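Local coordinates for protein probable benzoylformate decarboxylase (Rhodococcus jostii, PDB 7ORX) that binds thiamine diphosphate and belongs to the three-domain family of enzymes that depend on this cofactor, at residues 344-349 and 364-369; 151-156 and 302-307. All coordinates share one frame; numbering follows the deposited sequence.

Contact 2 comes first along the chain. Its segment 151-156 leads into strand 157-162 of the N-terminal parallel sheet, while 302-307 follows strand 297-302 of the central, Rossmann-like sheet. Contact 1 lies further on, where the chain passes from the central to the C-terminal domain: one side chain of the linker, Phe346, stacks on Arg366 of helix 358-368, which leads into strand 374-378 of the third parallel sheet. The two contacts lie on opposite sides of the chain's centre, with centres about 36 Å and nearest atoms about 28 Å apart. They share no sheet or helix: contact 2 bridges the N-terminal and central domains, contact 1 lays the linker after the central domain against a helix of the C-terminal one.

Contact 1: 344-349 and 364-369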
ATOM      1  N   GLY C 344     -50.126  13.986  -8.319  1.00 79.59           N
ATOM      2  CA  GLY C 344     -50.540  15.032  -9.264  1.00 80.57           C
ATOM      3  C   GLY C 344     -50.065  14.694 -10.658  1.00 80.77           C
ATOM      4  O   GLY C 344     -49.101  13.957 -10.816  1.00 76.25           O
ATOM      5  N   ASP C 345     -50.747  15.248 -11.643  1.00 88.49           N
ATOM      6  CA  ASP C 345     -50.360  15.182 -13.073  1.00 91.17           C
ATOM      7  C   ASP C 345     -48.960  15.795 -13.196  1.00 87.68           C
ATOM      8  O   ASP C 345     -48.578  16.569 -12.294  1.00 85.36           O
ATOM      9  CB  ASP C 345     -51.439  15.824 -13.946  1.00 95.94           C
ATOM     10  CG  ASP C 345     -51.700  14.971 -15.176  1.00103.49           C
ATOM     11  OD1 ASP C 345     -50.877  13.978 -15.377  1.00102.06           O
ATOM     12  OD2 ASP C 345     -52.696  15.301 -15.927  1.00106.52           O
ATOM     13  N   PHE C 346     -48.182  15.396 -14.201  1.00 85.17           N
ATOM     14  CA  PHE C 346     -46.852  15.995 -14.450  1.00 86.03           C
ATOM     15  C   PHE C 346     -47.021  17.506 -14.678  1.00 90.16           C
ATOM     16  O   PHE C 346     -47.884  17.899 -15.518  1.00 87.14           O
ATOM     17  CB  PHE C 346     -46.214  15.380 -15.695  1.00 85.09           C
ATOM     18  CG  PHE C 346     -45.722  13.976 -15.553  1.00 81.55           C
ATOM     19  CD1 PHE C 346     -44.616  13.701 -14.751  1.00 80.27           C
ATOM     20  CD2 PHE C 346     -46.368  12.937 -16.201  1.00 82.09           C
ATOM     21  CE1 PHE C 346     -44.147  12.408 -14.614  1.00 79.11           C
ATOM     22  CE2 PHE C 346     -45.896  11.634 -16.051  1.00 82.62           C
ATOM     23  CZ  PHE C 346     -44.770  11.379 -15.287  1.00 80.11           C
ATOM     24  N   GLU C 347     -46.239  18.312 -13.957  1.00 96.09           N
ATOM     25  CA  GLU C 347     -46.109  19.781 -14.156  1.00105.02           C
ATOM     26  C   GLU C 347     -45.861  20.084 -15.647  1.00106.53           C
ATOM     27  O   GLU C 347     -45.220  19.278 -16.361  1.00100.55           O
ATOM     28  CB  GLU C 347     -44.996  20.360 -13.279  1.00114.08           C
ATOM     29  CG  GLU C 347     -44.962  21.889 -13.257  1.00122.90           C
ATOM     30  CD  GLU C 347     -43.933  22.520 -12.333  1.00129.53           C
ATOM     31  OE1 GLU C 347     -43.163  21.751 -11.642  1.00135.91           O
ATOM     32  OE2 GLU C 347     -43.905  23.777 -12.284  1.00120.33           O
ATOM     33  N   GLU C 348     -46.388  21.226 -16.092  1.00111.88           N
ATOM     34  CA  GLU C 348     -46.381  21.659 -17.507  1.00114.91           C
ATOM     35  C   GLU C 348     -44.971  22.112 -17.873  1.00109.15           C
ATOM     36  O   GLU C 348     -44.298  22.659 -16.964  1.00107.15           O
ATOM     37  CB  GLU C 348     -47.407  22.771 -17.676  1.00126.03           C
ATOM     38  CG  GLU C 348     -47.701  23.085 -19.122  1.00138.50           C
ATOM     39  CD  GLU C 348     -48.535  22.020 -19.825  1.00145.81           C
ATOM     40  OE1 GLU C 348     -48.167  20.791 -19.715  1.00127.59           O
ATOM     41  OE2 GLU C 348     -49.561  22.422 -20.484  1.00150.58           O
ATOM     42  N   ALA C 349     -44.532  21.877 -19.113  1.00106.24           N
ATOM     43  CA  ALA C 349     -43.121  22.095 -19.526  1.00112.67           C
ATOM     44  C   ALA C 349     -43.020  23.016 -20.756  1.00123.67           C
ATOM     45  O   ALA C 349     -42.835  22.500 -21.849  1.00125.07           O
ATOM     46  CB  ALA C 349     -42.446  20.772 -19.763  1.00110.97           C
ATOM     47  N   LEU C 364     -40.764  15.465 -23.434  1.00 78.07           N
ATOM     48  CA  LEU C 364     -40.697  14.910 -24.819  1.00 80.04           C
ATOM     49  C   LEU C 364     -40.124  13.483 -24.756  1.00 79.84           C
ATOM     50  O   LEU C 364     -40.676  12.601 -25.403  1.00 81.87           O
ATOM     51  CB  LEU C 364     -39.842  15.813 -25.709  1.00 80.61           C
ATOM     52  CG  LEU C 364     -40.591  16.911 -26.458  1.00 85.27           C
ATOM     53  CD1 LEU C 364     -41.937  17.276 -25.810  1.00 86.63           C
ATOM     54  CD2 LEU C 364     -39.692  18.151 -26.579  1.00 86.68           C
ATOM     55  N   VAL C 365     -39.072  13.229 -23.988  1.00 76.17           N
ATOM     56  CA  VAL C 365     -38.541  11.846 -23.914  1.00 76.21           C
ATOM     57  C   VAL C 365     -39.613  10.930 -23.296  1.00 75.04           C
ATOM     58  O   VAL C 365     -39.788   9.833 -23.794  1.00 74.10           O
ATOM     59  CB  VAL C 365     -37.210  11.800 -23.144  1.00 76.42           C
ATOM     60  CG1 VAL C 365     -36.813  10.385 -22.772  1.00 73.60           C
ATOM     61  CG2 VAL C 365     -36.106  12.511 -23.933  1.00 76.85           C
ATOM     62  N   ARG C 366     -40.328  11.365 -22.268  1.00 74.36           N
ATOM     63  CA  ARG C 366     -41.393  10.542 -21.651  1.00 75.08           C
ATOM     64  C   ARG C 366     -42.409  10.134 -22.723  1.00 78.00           C
ATOM     65  O   ARG C 366     -42.720   8.944 -22.820  1.00 81.68           O
ATOM     66  CB  ARG C 366     -42.088  11.288 -20.506  1.00 73.99           C
ATOM     67  CG  ARG C 366     -43.196  10.488 -19.834  1.00 72.97           C
ATOM     68  CD  ARG C 366     -43.947  11.268 -18.781  1.00 73.47           C
ATOM     69  NE  ARG C 366     -44.705  12.468 -19.217  1.00 75.29           N
ATOM     70  CZ  ARG C 366     -44.383  13.731 -18.941  1.00 75.22           C
ATOM     71  NH1 ARG C 366     -43.289  14.033 -18.268  1.00 74.90           N
ATOM     72  NH2 ARG C 366     -45.145  14.706 -19.367  1.00 76.48           N
ATOM     73  N   ALA C 367     -42.906  11.094 -23.493  1.00 79.83           N
ATOM     74  CA  ALA C 367     -43.971  10.914 -24.507  1.00 82.98           C
ATOM     75  C   ALA C 367     -43.501  10.036 -25.673  1.00 85.15           C
ATOM     76  O   ALA C 367     -44.336   9.350 -26.244  1.00 92.73           O
ATOM     77  CB  ALA C 367     -44.403  12.266 -24.991  1.00 85.25           C
ATOM     78  N   GLY C 368     -42.223  10.076 -26.051  1.00 85.26           N
ATOM     79  CA  GLY C 368     -41.682   9.348 -27.224  1.00 83.51           C
ATOM     80  C   GLY C 368     -41.184   7.960 -26.890  1.00 83.75           C
ATOM     81  O   GLY C 368     -41.175   7.143 -27.759  1.00 86.66           O
ATOM     82  N   ALA C 369     -40.731   7.705 -25.670  1.00 82.21           N
ATOM     83  CA  ALA C 369     -39.860   6.556 -25.345  1.00 81.43           C
ATOM     84  C   ALA C 369     -40.735   5.395 -24.940  1.00 82.04           C
ATOM     85  O   ALA C 369     -41.745   5.595 -24.290  1.00 82.19           O
ATOM     86  CB  ALA C 369     -38.907   6.874 -24.223  1.00 80.08           C
TER
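Arg366 NH1 gives a hydrogen bond to the backbone oxygen of Gln389 while lying over the centre of the Phe346 ring, 3.6 Å from Phe346 CG. The whole guanidinium lies flat on one face of that ring. The two planes are only 7° apart and their centres 3.8 Å apart. The stack is also a cation-pi contact, Arg366 CZ standing 24° off the ring normal.

The two side chains run antiparallel over one another. The first two torsions of the arginine are extended, with CG anti to the backbone N (chi1 180°), and a bend at chi3 then lays NE and CZ across the ring. CD lies over the CE2-CZ end of the same face, with Arg366 CD 3.4 Å from Phe346 CE2, whereas Arg366 NH2 reaches back to 3.9 Å from Phe346 CB.

Phe346 belongs to an extended run, 344-348, with backbone angles near those of polyproline II, in the linker between helix 321-331 of the central domain and helix 358-368 of the C-terminal domain. Arg366 stands in the last turn of that second helix, and its ring contact ties the passing linker to the helix side. Arg248 also makes a cation-pi contact with Phe346, while its NH2 hydrogen-bonds to Gly344 O, and the Phe346 side chain also touches Asp391. Asp345 OD1 receives a weak bond from Phe346 N, 3.3 Å long.

Contact 2: 151-156 and 302-307; sequences LPAKGP and TDDGGE
Asp304 meets Ala153 along its whole length. Its CB lies 4.0 Å from Ala153 CB, and the next atom, Asp304 CG, comes to 3.6 Å from the same methyl. At the tip the methyl lies over one face of the carboxylate, nearly above CG: Asp304 OD1 is 3.7 Å from Ala153 CB and Asp304 OD2 is 4.0 Å from it. With CG anti to the backbone N (chi1 -163°), OD1 also turns back to the start of helix 305-310. Asp304 stands at the N-cap position there, and OD1 accepts a weak capping bond from Gly306 N, 3.0 Å long and bent to 127° at the hydrogen. The methyl contact is thus apolar packing on a carboxylate whose OD1 also takes the weak capping bond, and no hydrogen bond crosses between the segments.

This helix connects strands 297-302 and 315-318, parallel neighbours in the Rossmann-like sheet of the central domain. The facing loop, 151-156, bridges helix 138-149 and strand 157-162 in the N-terminal domain. A cis peptide precedes Ala153 in the model, in a loop that brings both Pro152 and Ala153 to the central domain; Pro152 CB is 4.3 Å from Asp303 O.

Behind the cap, Thr302 OG1 accepts from Asp304 N at 2.9 Å, closing an ST turn, and donates to Glu307 OE1, which it meets from above the carboxylate plane. His92 spans the boundary: its NE2 hydrogen-bonds to Glu307 OE2, its ND1 to Lys154 O. Lys154 NZ has a long, weak ion pair with Asp217. Leu151 packs on Gly305 of a second subunit.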
ATOM      1  N   LEU C 151     -19.305 -11.840  -4.024  1.00 70.30           N
ATOM      2  CA  LEU C 151     -19.562 -12.066  -2.576  1.00 74.46           C
ATOM      3  C   LEU C 151     -20.038 -10.750  -1.979  1.00 75.38           C
ATOM      4  O   LEU C 151     -19.352  -9.747  -2.147  1.00 75.96           O
ATOM      5  CB  LEU C 151     -18.266 -12.554  -1.918  1.00 75.65           C
ATOM      6  CG  LEU C 151     -18.390 -13.744  -0.982  1.00 77.16           C
ATOM      7  CD1 LEU C 151     -19.435 -14.751  -1.456  1.00 77.99           C
ATOM      8  CD2 LEU C 151     -17.017 -14.364  -0.841  1.00 77.47           C
ATOM      9  N   PRO C 152     -21.223 -10.702  -1.322  1.00 76.61           N
ATOM     10  CA  PRO C 152     -21.596  -9.542  -0.512  1.00 75.46           C
ATOM     11  C   PRO C 152     -20.370  -9.072   0.262  1.00 75.34           C
ATOM     12  O   PRO C 152     -19.716  -9.886   0.901  1.00 75.85           O
ATOM     13  CB  PRO C 152     -22.669 -10.087   0.445  1.00 76.76           C
ATOM     14  CG  PRO C 152     -22.886 -11.540   0.026  1.00 77.91           C
ATOM     15  CD  PRO C 152     -22.287 -11.716  -1.361  1.00 76.81           C
ATOM     16  N   ALA C 153     -19.985  -7.790   0.147  1.00 74.24           N
ATOM     17  CA  ALA C 153     -20.575  -6.777  -0.718  1.00 72.06           C
ATOM     18  C   ALA C 153     -19.893  -6.775  -2.079  1.00 69.51           C
ATOM     19  O   ALA C 153     -18.634  -6.545  -2.112  1.00 68.44           O
ATOM     20  CB  ALA C 153     -20.349  -5.447  -0.097  1.00 72.92           C
ATOM     21  N   LYS C 154     -20.680  -6.945  -3.150  1.00 67.26           N
ATOM     22  CA  LYS C 154     -20.121  -7.209  -4.488  1.00 67.01           C
ATOM     23  C   LYS C 154     -19.151  -6.096  -4.890  1.00 65.71           C
ATOM     24  O   LYS C 154     -19.223  -5.012  -4.352  1.00 66.50           O
ATOM     25  CB  LYS C 154     -21.289  -7.425  -5.426  1.00 69.91           C
ATOM     26  CG  LYS C 154     -21.752  -8.848  -5.588  1.00 73.59           C
ATOM     27  CD  LYS C 154     -23.211  -9.000  -6.049  1.00 79.53           C
ATOM     28  CE  LYS C 154     -24.085  -9.560  -4.926  1.00 87.51           C
ATOM     29  NZ  LYS C 154     -25.340  -8.784  -4.684  1.00 93.10           N
ATOM     30  N   GLY C 155     -18.229  -6.351  -5.814  1.00 65.22           N
ATOM     31  CA  GLY C 155     -17.284  -5.309  -6.249  1.00 63.78           C
ATOM     32  C   GLY C 155     -16.174  -5.815  -7.157  1.00 62.68           C
ATOM     33  O   GLY C 155     -15.990  -7.000  -7.399  1.00 63.11           O
ATOM     34  N   PRO C 156     -15.413  -4.875  -7.720  1.00 61.67           N
ATOM     35  CA  PRO C 156     -14.366  -5.210  -8.666  1.00 60.65           C
ATOM     36  C   PRO C 156     -13.086  -5.787  -8.060  1.00 59.98           C
ATOM     37  O   PRO C 156     -12.694  -5.413  -6.952  1.00 60.06           O
ATOM     38  CB  PRO C 156     -14.084  -3.854  -9.340  1.00 61.31           C
ATOM     39  CG  PRO C 156     -14.417  -2.844  -8.293  1.00 62.43           C
ATOM     40  CD  PRO C 156     -15.564  -3.432  -7.505  1.00 62.41           C
ATOM     41  N   THR C 302     -28.658  -3.297   4.881  1.00 68.92           N
ATOM     42  CA  THR C 302     -27.650  -3.227   3.795  1.00 69.24           C
ATOM     43  C   THR C 302     -26.904  -4.562   3.683  1.00 71.10           C
ATOM     44  O   THR C 302     -26.630  -5.182   4.709  1.00 72.17           O
ATOM     45  CB  THR C 302     -26.766  -1.986   4.001  1.00 68.68           C
ATOM     46  OG1 THR C 302     -25.631  -2.024   3.146  1.00 68.73           O
ATOM     47  CG2 THR C 302     -26.202  -1.884   5.392  1.00 69.44           C
ATOM     48  N   ASP C 303     -26.617  -4.985   2.451  1.00 73.32           N
ATOM     49  CA  ASP C 303     -25.666  -6.067   2.127  1.00 75.44           C
ATOM     50  C   ASP C 303     -24.262  -5.664   2.564  1.00 75.12           C
ATOM     51  O   ASP C 303     -23.476  -6.569   2.830  1.00 79.95           O
ATOM     52  CB  ASP C 303     -25.668  -6.480   0.643  1.00 81.69           C
ATOM     53  CG  ASP C 303     -26.243  -5.533  -0.445  1.00 93.08           C
ATOM     54  OD1 ASP C 303     -25.609  -4.452  -0.797  1.00 95.27           O
ATOM     55  OD2 ASP C 303     -27.294  -5.914  -1.032  1.00106.83           O
ATOM     56  N   ASP C 304     -23.940  -4.369   2.637  1.00 75.69           N
ATOM     57  CA  ASP C 304     -22.541  -3.866   2.787  1.00 76.89           C
ATOM     58  C   ASP C 304     -22.233  -3.608   4.273  1.00 76.63           C
ATOM     59  O   ASP C 304     -22.746  -2.590   4.824  1.00 79.43           O
ATOM     60  CB  ASP C 304     -22.265  -2.635   1.916  1.00 77.97           C
ATOM     61  CG  ASP C 304     -20.781  -2.299   1.686  1.00 81.39           C
ATOM     62  OD1 ASP C 304     -19.889  -2.769   2.483  1.00 80.66           O
ATOM     63  OD2 ASP C 304     -20.484  -1.544   0.701  1.00 82.66           O
ATOM     64  N   GLY C 305     -21.392  -4.445   4.894  1.00 72.05           N
ATOM     65  CA  GLY C 305     -20.961  -4.199   6.271  1.00 71.96           C
ATOM     66  C   GLY C 305     -20.217  -2.888   6.410  1.00 73.08           C
ATOM     67  O   GLY C 305     -20.359  -2.240   7.445  1.00 75.21           O
ATOM     68  N   GLY C 306     -19.447  -2.488   5.399  1.00 74.48           N
ATOM     69  CA  GLY C 306     -18.768  -1.174   5.342  1.00 75.09           C
ATOM     70  C   GLY C 306     -19.736  -0.017   5.507  1.00 75.23           C
ATOM     71  O   GLY C 306     -19.459   0.861   6.327  1.00 75.80           O
ATOM     72  N   GLU C 307     -20.840  -0.022   4.755  1.00 77.14           N
ATOM     73  CA  GLU C 307     -21.937   0.985   4.848  1.00 77.76           C
ATOM     74  C   GLU C 307     -22.480   0.979   6.282  1.00 79.55           C
ATOM     75  O   GLU C 307     -22.608   2.061   6.825  1.00 83.03           O
ATOM     76  CB  GLU C 307     -23.084   0.712   3.873  1.00 79.18           C
ATOM     77  CG  GLU C 307     -22.810   1.122   2.431  1.00 81.27           C
ATOM     78  CD  GLU C 307     -23.786   0.653   1.340  1.00 82.16           C
ATOM     79  OE1 GLU C 307     -24.992   0.386   1.666  1.00 82.14           O
ATOM     80  OE2 GLU C 307     -23.333   0.550   0.149  1.00 81.21           O
TER